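Local coordinates for protein plu4264 (Photorhabdus luminescens subsp. laumondii, PDB 4MV2) that is of unknown function but belongs to the cupin family and binds a nickel ion in the crystal, with two chains in the assembly, at residues A[2-14]-A[20-32]. Numbering follows the deposited sequence.
Sequences MNIIRKMDWDSMV and DGSRLLPWEGLNT
Arg-6 and Trp-27 bury more surface here than any other residues of the two segments. With CG anti to its backbone N (chi1 -176°), the arginine reaches from strand 5-6 alongside the indole, CB lying 3.5 Å from Trp-27 CH2. A bend at chi3 (-75°) brings one face of the guanidinium against CE3 of the tryptophan, towards the guanidinium rim, with the two planes 30° apart. The guanidinium grips the chain where strand 19-23 ends and the following loop begins: NH1 donates to Leu-24 O at 2.8 Å, from above the carbonyl plane, and NH2 to Arg-23 O at 2.9 Å. A water that accepts from NH2 also bonds to Ser-22 OG. Trp-27 NE1 gives a 2.9 Å hydrogen bond to Asn-3 O, which lies close to the ring plane. At the far end Val-14 and Gly-21 form an antiparallel hydrogen-bonded pair (Val-14 N to Gly-21 O 2.9 Å, Gly-21 N to Val-14 O 3.0 Å), and CB of selenomethionine Met-13 packs 3.3 Å from Gly-21 O. Ile-5 and Arg-6 also pair with a strand of the second subunit, whose Ile-83 packs on Trp-27. Direct hydrogen bonds between the segments thus all end on main-chain carbonyls, even those from side chains.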
HETATM    1  N   MSE A   2      14.314  13.174   7.818  1.00 36.02           N
HETATM    2  CA  MSE A   2      12.952  12.649   7.834  1.00 35.96           C
HETATM    3  C   MSE A   2      12.765  11.487   8.816  1.00 34.08           C
HETATM    4  O   MSE A   2      13.679  10.672   9.025  1.00 34.34           O
HETATM    5  CB  MSE A   2      12.434  12.292   6.412  1.00 36.77           C
HETATM    6  CG  MSE A   2      13.217  11.313   5.503  1.00 35.46           C
HETATM    7 SE   MSE A   2      12.119  10.285   4.185  0.51 34.74          SE
HETATM    8  CE  MSE A   2      13.033   8.643   4.671  1.00 35.22           C
ATOM      9  N   ASN A   3      11.587  11.457   9.452  1.00 31.83           N
ATOM     10  CA  ASN A   3      11.176  10.319  10.256  1.00 29.28           C
ATOM     11  C   ASN A   3      11.106   9.089   9.409  1.00 24.83           C
ATOM     12  O   ASN A   3      10.521   9.092   8.309  1.00 26.44           O
ATOM     13  CB  ASN A   3       9.797  10.561  10.848  1.00 32.40           C
ATOM     14  CG  ASN A   3       9.816  11.612  11.913  1.00 35.12           C
ATOM     15  OD1 ASN A   3      10.877  11.944  12.446  1.00 36.81           O
ATOM     16  ND2 ASN A   3       8.655  12.171  12.213  1.00 35.53           N
ATOM     17  N   ILE A   4      11.682   8.013   9.917  0.50 22.20           N
ATOM     18  CA  ILE A   4      11.680   6.731   9.225  0.50 21.69           C
ATOM     19  C   ILE A   4      10.399   5.957   9.492  0.50 19.41           C
ATOM     20  O   ILE A   4       9.876   5.308   8.603  0.50 19.16           O
ATOM     21  CB  ILE A   4      12.926   5.889   9.674  0.50 23.24           C
ATOM     22  CG1 ILE A   4      14.219   6.535   9.163  0.50 24.83           C
ATOM     23  CG2 ILE A   4      12.797   4.444   9.236  0.50 24.45           C
ATOM     24  CD1 ILE A   4      14.080   7.286   7.835  0.50 24.73           C
ATOM     25  N   ILE A   5       9.903   6.027  10.716  1.00 17.61           N
ATOM     26  CA  ILE A   5       8.746   5.255  11.103  1.00 15.88           C
ATOM     27  C   ILE A   5       7.653   6.184  11.547  1.00 15.65           C
ATOM     28  O   ILE A   5       7.894   7.203  12.182  1.00 17.33           O
ATOM     29  CB  ILE A   5       9.068   4.271  12.265  1.00 17.29           C
ATOM     30  CG1 ILE A   5       7.854   3.379  12.561  1.00 18.44           C
ATOM     31  CG2 ILE A   5       9.473   4.983  13.516  1.00 19.29           C
ATOM     32  CD1 ILE A   5       8.139   2.181  13.493  1.00 20.25           C
ATOM     33  N   ARG A   6       6.438   5.830  11.166  0.55 14.86           N
ATOM     34  CA  ARG A   6       5.239   6.384  11.757  0.55 14.88           C
ATOM     35  C   ARG A   6       4.488   5.227  12.405  0.55 13.53           C
ATOM     36  O   ARG A   6       4.004   4.321  11.735  0.55 13.96           O
ATOM     37  CB  ARG A   6       4.345   7.076  10.738  0.55 15.21           C
ATOM     38  CG  ARG A   6       3.133   7.727  11.387  0.55 16.67           C
ATOM     39  CD  ARG A   6       2.087   8.109  10.394  0.55 17.13           C
ATOM     40  NE  ARG A   6       2.486   9.289   9.663  0.55 17.80           N
ATOM     41  CZ  ARG A   6       1.944   9.677   8.524  0.55 16.48           C
ATOM     42  NH1 ARG A   6       2.385  10.787   7.974  0.55 16.66           N
ATOM     43  NH2 ARG A   6       0.983   8.962   7.945  0.55 15.45           N
ATOM     44  N   LYS A   7       4.426   5.254  13.726  1.00 13.59           N
ATOM     45  CA  LYS A   7       3.644   4.286  14.476  1.00 13.95           C
ATOM     46  C   LYS A   7       2.181   4.645  14.359  1.00 13.54           C
ATOM     47  O   LYS A   7       1.793   5.810  14.460  1.00 15.69           O
ATOM     48  CB  LYS A   7       4.062   4.342  15.949  1.00 16.82           C
ATOM     49  CG  LYS A   7       5.504   3.986  16.206  1.00 21.26           C
ATOM     50  CD  LYS A   7       5.792   2.541  15.905  1.00 23.74           C
ATOM     51  CE  LYS A   7       5.088   1.582  16.849  1.00 24.43           C
ATOM     52  NZ  LYS A   7       5.491   0.145  16.567  1.00 24.10           N
HETATM   53  N   MSE A   8       1.355   3.654  14.089  1.00 13.40           N
HETATM   54  CA  MSE A   8      -0.059   3.944  13.968  1.00 13.17           C
HETATM   55  C   MSE A   8      -0.670   4.335  15.289  1.00 14.51           C
HETATM   56  O   MSE A   8      -0.505   3.634  16.284  1.00 17.25           O
HETATM   57  CB  MSE A   8      -0.799   2.750  13.418  1.00 12.86           C
HETATM   58  CG  MSE A   8      -2.310   2.903  13.329  1.00 13.62           C
HETATM   59 SE   MSE A   8      -2.925   4.375  12.179  0.77 16.88          SE
HETATM   60  CE  MSE A   8      -2.617   3.424  10.499  1.00 15.70           C
ATOM     61  N   ASP A   9      -1.375   5.451  15.300  1.00 14.81           N
ATOM     62  CA  ASP A   9      -2.202   5.835  16.443  1.00 16.41           C
ATOM     63  C   ASP A   9      -3.642   5.753  15.948  1.00 16.23           C
ATOM     64  O   ASP A   9      -4.091   6.632  15.223  1.00 16.75           O
ATOM     65  CB  ASP A   9      -1.818   7.253  16.868  1.00 19.53           C
ATOM     66  CG  ASP A   9      -2.698   7.791  17.952  1.00 22.28           C
ATOM     67  OD1 ASP A   9      -3.630   7.069  18.389  1.00 22.96           O
ATOM     68  OD2 ASP A   9      -2.450   8.940  18.392  1.00 25.28           O
ATOM     69  N   TRP A  10      -4.351   4.681  16.286  1.00 15.53           N
ATOM     70  CA  TRP A  10      -5.706   4.517  15.727  1.00 14.85           C
ATOM     71  C   TRP A  10      -6.681   5.630  16.130  1.00 15.04           C
ATOM     72  O   TRP A  10      -7.571   6.044  15.320  1.00 16.25           O
ATOM     73  CB  TRP A  10      -6.309   3.161  16.109  1.00 14.98           C
ATOM     74  CG  TRP A  10      -5.453   1.991  15.753  1.00 13.62           C
ATOM     75  CD1 TRP A  10      -4.755   1.227  16.620  1.00 15.12           C
ATOM     76  CD2 TRP A  10      -5.227   1.427  14.454  1.00 11.52           C
ATOM     77  NE1 TRP A  10      -4.132   0.193  15.954  1.00 14.75           N
ATOM     78  CE2 TRP A  10      -4.400   0.312  14.619  1.00 11.53           C
ATOM     79  CE3 TRP A  10      -5.641   1.769  13.151  1.00 12.03           C
ATOM     80  CZ2 TRP A  10      -3.981  -0.460  13.566  1.00 12.20           C
ATOM     81  CZ3 TRP A  10      -5.240   0.981  12.130  1.00 13.31           C
ATOM     82  CH2 TRP A  10      -4.416  -0.103  12.334  1.00 12.08           C
ATOM     83  N   ASP A  11      -6.446   6.218  17.296  1.00 14.34           N
ATOM     84  CA  ASP A  11      -7.312   7.276  17.780  1.00 15.68           C
ATOM     85  C   ASP A  11      -7.065   8.603  17.045  1.00 17.55           C
ATOM     86  O   ASP A  11      -7.891   9.503  17.123  1.00 21.16           O
ATOM     87  CB  ASP A  11      -7.088   7.485  19.266  1.00 15.76           C
ATOM     88  CG  ASP A  11      -8.052   8.484  19.859  1.00 15.83           C
ATOM     89  OD1 ASP A  11      -9.269   8.229  19.794  1.00 16.23           O
ATOM     90  OD2 ASP A  11      -7.609   9.491  20.444  1.00 18.38           O
ATOM     91  N   SER A  12      -5.948   8.703  16.326  1.00 15.70           N
ATOM     92  CA  SER A  12      -5.597   9.914  15.555  1.00 16.15           C
ATOM     93  C   SER A  12      -6.245   9.965  14.182  1.00 14.98           C
ATOM     94  O   SER A  12      -6.100  10.936  13.452  1.00 17.98           O
ATOM     95  CB  SER A  12      -4.060  10.029  15.374  1.00 18.35           C
ATOM     96  OG  SER A  12      -3.541   9.076  14.417  1.00 20.98           O
HETATM   97  N   MSE A  13      -6.966   8.923  13.799  1.00 11.97           N
HETATM   98  CA  MSE A  13      -7.560   8.862  12.458  1.00 12.53           C
HETATM   99  C   MSE A  13      -8.581   9.994  12.309  1.00 12.64           C
HETATM  100  O   MSE A  13      -9.234  10.404  13.258  1.00 15.66           O
HETATM  101  CB  MSE A  13      -8.231   7.522  12.240  1.00 13.12           C
HETATM  102  CG  MSE A  13      -7.184   6.384  12.121  1.00 15.00           C
HETATM  103 SE   MSE A  13      -8.005   4.694  11.862  0.70 15.50          SE
HETATM  104  CE  MSE A  13      -6.933   4.080  10.400  1.00 15.23           C
ATOM    105  N   VAL A  14      -8.692  10.494  11.092  1.00 13.12           N
ATOM    106  CA  VAL A  14      -9.626  11.534  10.749  1.00 14.19           C
ATOM    107  C   VAL A  14     -10.771  10.882   9.991  1.00 12.85           C
ATOM    108  O   VAL A  14     -10.567  10.138   9.031  1.00 13.49           O
ATOM    109  CB  VAL A  14      -8.960  12.614   9.892  1.00 16.78           C
ATOM    110  CG1 VAL A  14      -9.994  13.573   9.317  1.00 19.42           C
ATOM    111  CG2 VAL A  14      -7.908  13.348  10.694  1.00 19.20           C
ATOM    112  N   ASP A  20     -12.850   5.972   8.620  1.00 11.15           N
ATOM    113  CA  ASP A  20     -11.775   6.485   9.443  1.00 10.58           C
ATOM    114  C   ASP A  20     -10.467   6.277   8.709  1.00 11.61           C
ATOM    115  O   ASP A  20     -10.151   5.151   8.280  1.00 12.82           O
ATOM    116  CB  ASP A  20     -11.754   5.769  10.793  1.00 10.88           C
ATOM    117  CG  ASP A  20     -12.881   6.202  11.670  1.00 12.17           C
ATOM    118  OD1 ASP A  20     -13.348   7.367  11.514  1.00 12.60           O
ATOM    119  OD2 ASP A  20     -13.391   5.380  12.467  1.00 12.80           O
ATOM    120  N   GLY A  21      -9.726   7.354   8.505  1.00 11.04           N
ATOM    121  CA  GLY A  21      -8.511   7.292   7.714  1.00 10.93           C
ATOM    122  C   GLY A  21      -7.281   7.830   8.429  1.00 10.98           C
ATOM    123  O   GLY A  21      -7.342   8.717   9.272  1.00 12.11           O
ATOM    124  N   SER A  22      -6.146   7.331   7.976  1.00 10.66           N
ATOM    125  CA  SER A  22      -4.828   7.846   8.350  1.00 11.32           C
ATOM    126  C   SER A  22      -4.079   8.087   7.064  1.00 11.61           C
ATOM    127  O   SER A  22      -3.571   7.166   6.438  1.00 11.63           O
ATOM    128  CB  SER A  22      -4.081   6.858   9.247  1.00 12.25           C
ATOM    129  OG  SER A  22      -2.801   7.346   9.607  1.00 14.70           O
ATOM    130  N   ARG A  23      -4.023   9.359   6.678  1.00 11.84           N
ATOM    131  CA  ARG A  23      -3.368   9.738   5.412  1.00 12.31           C
ATOM    132  C   ARG A  23      -1.863   9.606   5.518  1.00 11.91           C
ATOM    133  O   ARG A  23      -1.280   9.998   6.522  1.00 13.21           O
ATOM    134  CB  ARG A  23      -3.737  11.152   4.987  1.00 13.46           C
ATOM    135  CG  ARG A  23      -5.146  11.214   4.404  1.00 16.24           C
ATOM    136  CD  ARG A  23      -5.524  12.597   3.973  1.00 19.77           C
ATOM    137  NE  ARG A  23      -6.864  12.655   3.414  1.00 21.37           N
ATOM    138  CZ  ARG A  23      -7.146  12.959   2.156  1.00 22.99           C
ATOM    139  NH1 ARG A  23      -6.179  13.217   1.285  1.00 24.09           N
ATOM    140  NH2 ARG A  23      -8.421  13.005   1.782  1.00 25.21           N
ATOM    141  N   LEU A  24      -1.245   9.133   4.449  1.00 12.44           N
ATOM    142  CA  LEU A  24       0.215   9.088   4.337  1.00 13.44           C
ATOM    143  C   LEU A  24       0.855  10.462   4.457  1.00 14.20           C
ATOM    144  O   LEU A  24       1.838  10.663   5.182  1.00 15.27           O
ATOM    145  CB  LEU A  24       0.572   8.471   2.991  1.00 14.60           C
ATOM    146  CG  LEU A  24       2.062   8.325   2.702  1.00 15.43           C
ATOM    147  CD1 LEU A  24       2.710   7.338   3.682  1.00 16.71           C
ATOM    148  CD2 LEU A  24       2.234   7.891   1.272  1.00 17.08           C
ATOM    149  N   LEU A  25       0.281  11.408   3.730  1.00 14.65           N
ATOM    150  CA  LEU A  25       0.842  12.755   3.591  1.00 15.53           C
ATOM    151  C   LEU A  25       0.038  13.731   4.420  1.00 16.89           C
ATOM    152  O   LEU A  25      -1.164  13.551   4.585  1.00 17.59           O
ATOM    153  CB  LEU A  25       0.804  13.205   2.129  1.00 16.38           C
ATOM    154  CG  LEU A  25       1.489  12.263   1.149  1.00 17.66           C
ATOM    155  CD1 LEU A  25       1.247  12.703  -0.285  1.00 18.78           C
ATOM    156  CD2 LEU A  25       2.973  12.135   1.466  1.00 19.00           C
ATOM    157  N   PRO A  26       0.676  14.775   4.947  1.00 18.56           N
ATOM    158  CA  PRO A  26       2.105  15.080   4.768  1.00 18.61           C
ATOM    159  C   PRO A  26       3.018  14.191   5.619  1.00 17.98           C
ATOM    160  O   PRO A  26       2.628  13.688   6.657  1.00 18.72           O
ATOM    161  CB  PRO A  26       2.212  16.550   5.221  1.00 21.01           C
ATOM    162  CG  PRO A  26       1.110  16.709   6.182  1.00 20.99           C
ATOM    163  CD  PRO A  26      -0.022  15.855   5.672  1.00 20.76           C
ATOM    164  N   TRP A  27       4.254  14.063   5.169  1.00 17.55           N
ATOM    165  CA  TRP A  27       5.283  13.333   5.878  1.00 17.56           C
ATOM    166  C   TRP A  27       6.558  14.066   5.512  1.00 18.63           C
ATOM    167  O   TRP A  27       7.018  13.977   4.382  1.00 18.50           O
ATOM    168  CB  TRP A  27       5.306  11.874   5.420  1.00 17.22           C
ATOM    169  CG  TRP A  27       6.243  10.989   6.165  1.00 18.12           C
ATOM    170  CD1 TRP A  27       7.507  11.277   6.597  1.00 20.47           C
ATOM    171  CD2 TRP A  27       5.970   9.661   6.598  1.00 17.16           C
ATOM    172  NE1 TRP A  27       8.044  10.200   7.260  1.00 20.52           N
ATOM    173  CE2 TRP A  27       7.120   9.190   7.271  1.00 18.22           C
ATOM    174  CE3 TRP A  27       4.870   8.813   6.459  1.00 16.71           C
ATOM    175  CZ2 TRP A  27       7.186   7.911   7.807  1.00 18.08           C
ATOM    176  CZ3 TRP A  27       4.951   7.550   6.971  1.00 17.20           C
ATOM    177  CH2 TRP A  27       6.092   7.115   7.654  1.00 17.03           C
ATOM    178  N   GLU A  28       7.105  14.820   6.451  1.00 20.46           N
ATOM    179  CA  GLU A  28       8.205  15.698   6.109  1.00 23.58           C
ATOM    180  C   GLU A  28       9.384  14.880   5.607  1.00 22.85           C
ATOM    181  O   GLU A  28       9.781  13.894   6.239  1.00 23.06           O
ATOM    182  CB  GLU A  28       8.621  16.529   7.311  1.00 27.49           C
ATOM    183  CG  GLU A  28       9.697  17.551   6.968  1.00 31.89           C
ATOM    184  CD  GLU A  28      10.001  18.486   8.100  1.00 36.89           C
ATOM    185  OE1 GLU A  28       9.483  18.264   9.219  1.00 38.89           O
ATOM    186  OE2 GLU A  28      10.765  19.443   7.865  1.00 39.36           O
ATOM    187  N   GLY A  29       9.922  15.285   4.459  1.00 22.11           N
ATOM    188  CA  GLY A  29      11.047  14.613   3.855  1.00 22.56           C
ATOM    189  C   GLY A  29      10.664  13.460   2.943  1.00 21.53           C
ATOM    190  O   GLY A  29      11.533  12.888   2.272  1.00 24.08           O
ATOM    191  N   LEU A  30       9.389  13.110   2.888  1.00 19.38           N
ATOM    192  CA  LEU A  30       8.962  12.028   2.014  1.00 18.38           C
ATOM    193  C   LEU A  30       8.469  12.578   0.692  1.00 19.49           C
ATOM    194  O   LEU A  30       7.571  13.402   0.673  1.00 21.50           O
ATOM    195  CB  LEU A  30       7.819  11.248   2.684  1.00 18.09           C
ATOM    196  CG  LEU A  30       7.225  10.114   1.843  1.00 18.90           C
ATOM    197  CD1 LEU A  30       8.261   9.072   1.473  1.00 19.74           C
ATOM    198  CD2 LEU A  30       6.054   9.463   2.560  1.00 19.80           C
ATOM    199  N   ASN A  31       9.065  12.126  -0.397  1.00 18.60           N
ATOM    200  CA  ASN A  31       8.683  12.559  -1.726  1.00 19.53           C
ATOM    201  C   ASN A  31       8.175  11.374  -2.518  1.00 17.52           C
ATOM    202  O   ASN A  31       8.912  10.450  -2.824  1.00 18.22           O
ATOM    203  CB  ASN A  31       9.847  13.219  -2.436  1.00 22.77           C
ATOM    204  CG  ASN A  31       9.441  13.835  -3.767  1.00 25.91           C
ATOM    205  OD1 ASN A  31       8.267  14.078  -4.033  1.00 26.46           O
ATOM    206  ND2 ASN A  31      10.418  14.080  -4.611  1.00 28.13           N
ATOM    207  N   THR A  32       6.890  11.417  -2.810  1.00 16.32           N
ATOM    208  CA  THR A  32       6.185  10.290  -3.458  1.00 15.37           C
ATOM    209  C   THR A  32       5.434  10.831  -4.668  1.00 15.17           C
ATOM    210  O   THR A  32       4.989  11.979  -4.667  1.00 16.69           O
ATOM    211  CB  THR A  32       5.113   9.607  -2.547  1.00 15.86           C
ATOM    212  OG1 THR A  32       4.170  10.594  -2.128  1.00 17.72           O
ATOM    213  CG2 THR A  32       5.723   8.967  -1.297  1.00 17.66           C
TER
HETATM  214  O   HOH W   1       9.467  13.316   8.835  1.00 30.56           O
HETATM  215  O   HOH W   2      -0.235   6.269   8.656  0.55 14.50           O
HETATM  216  O   HOH W   3      -3.530   8.957  11.685  1.00 35.81           O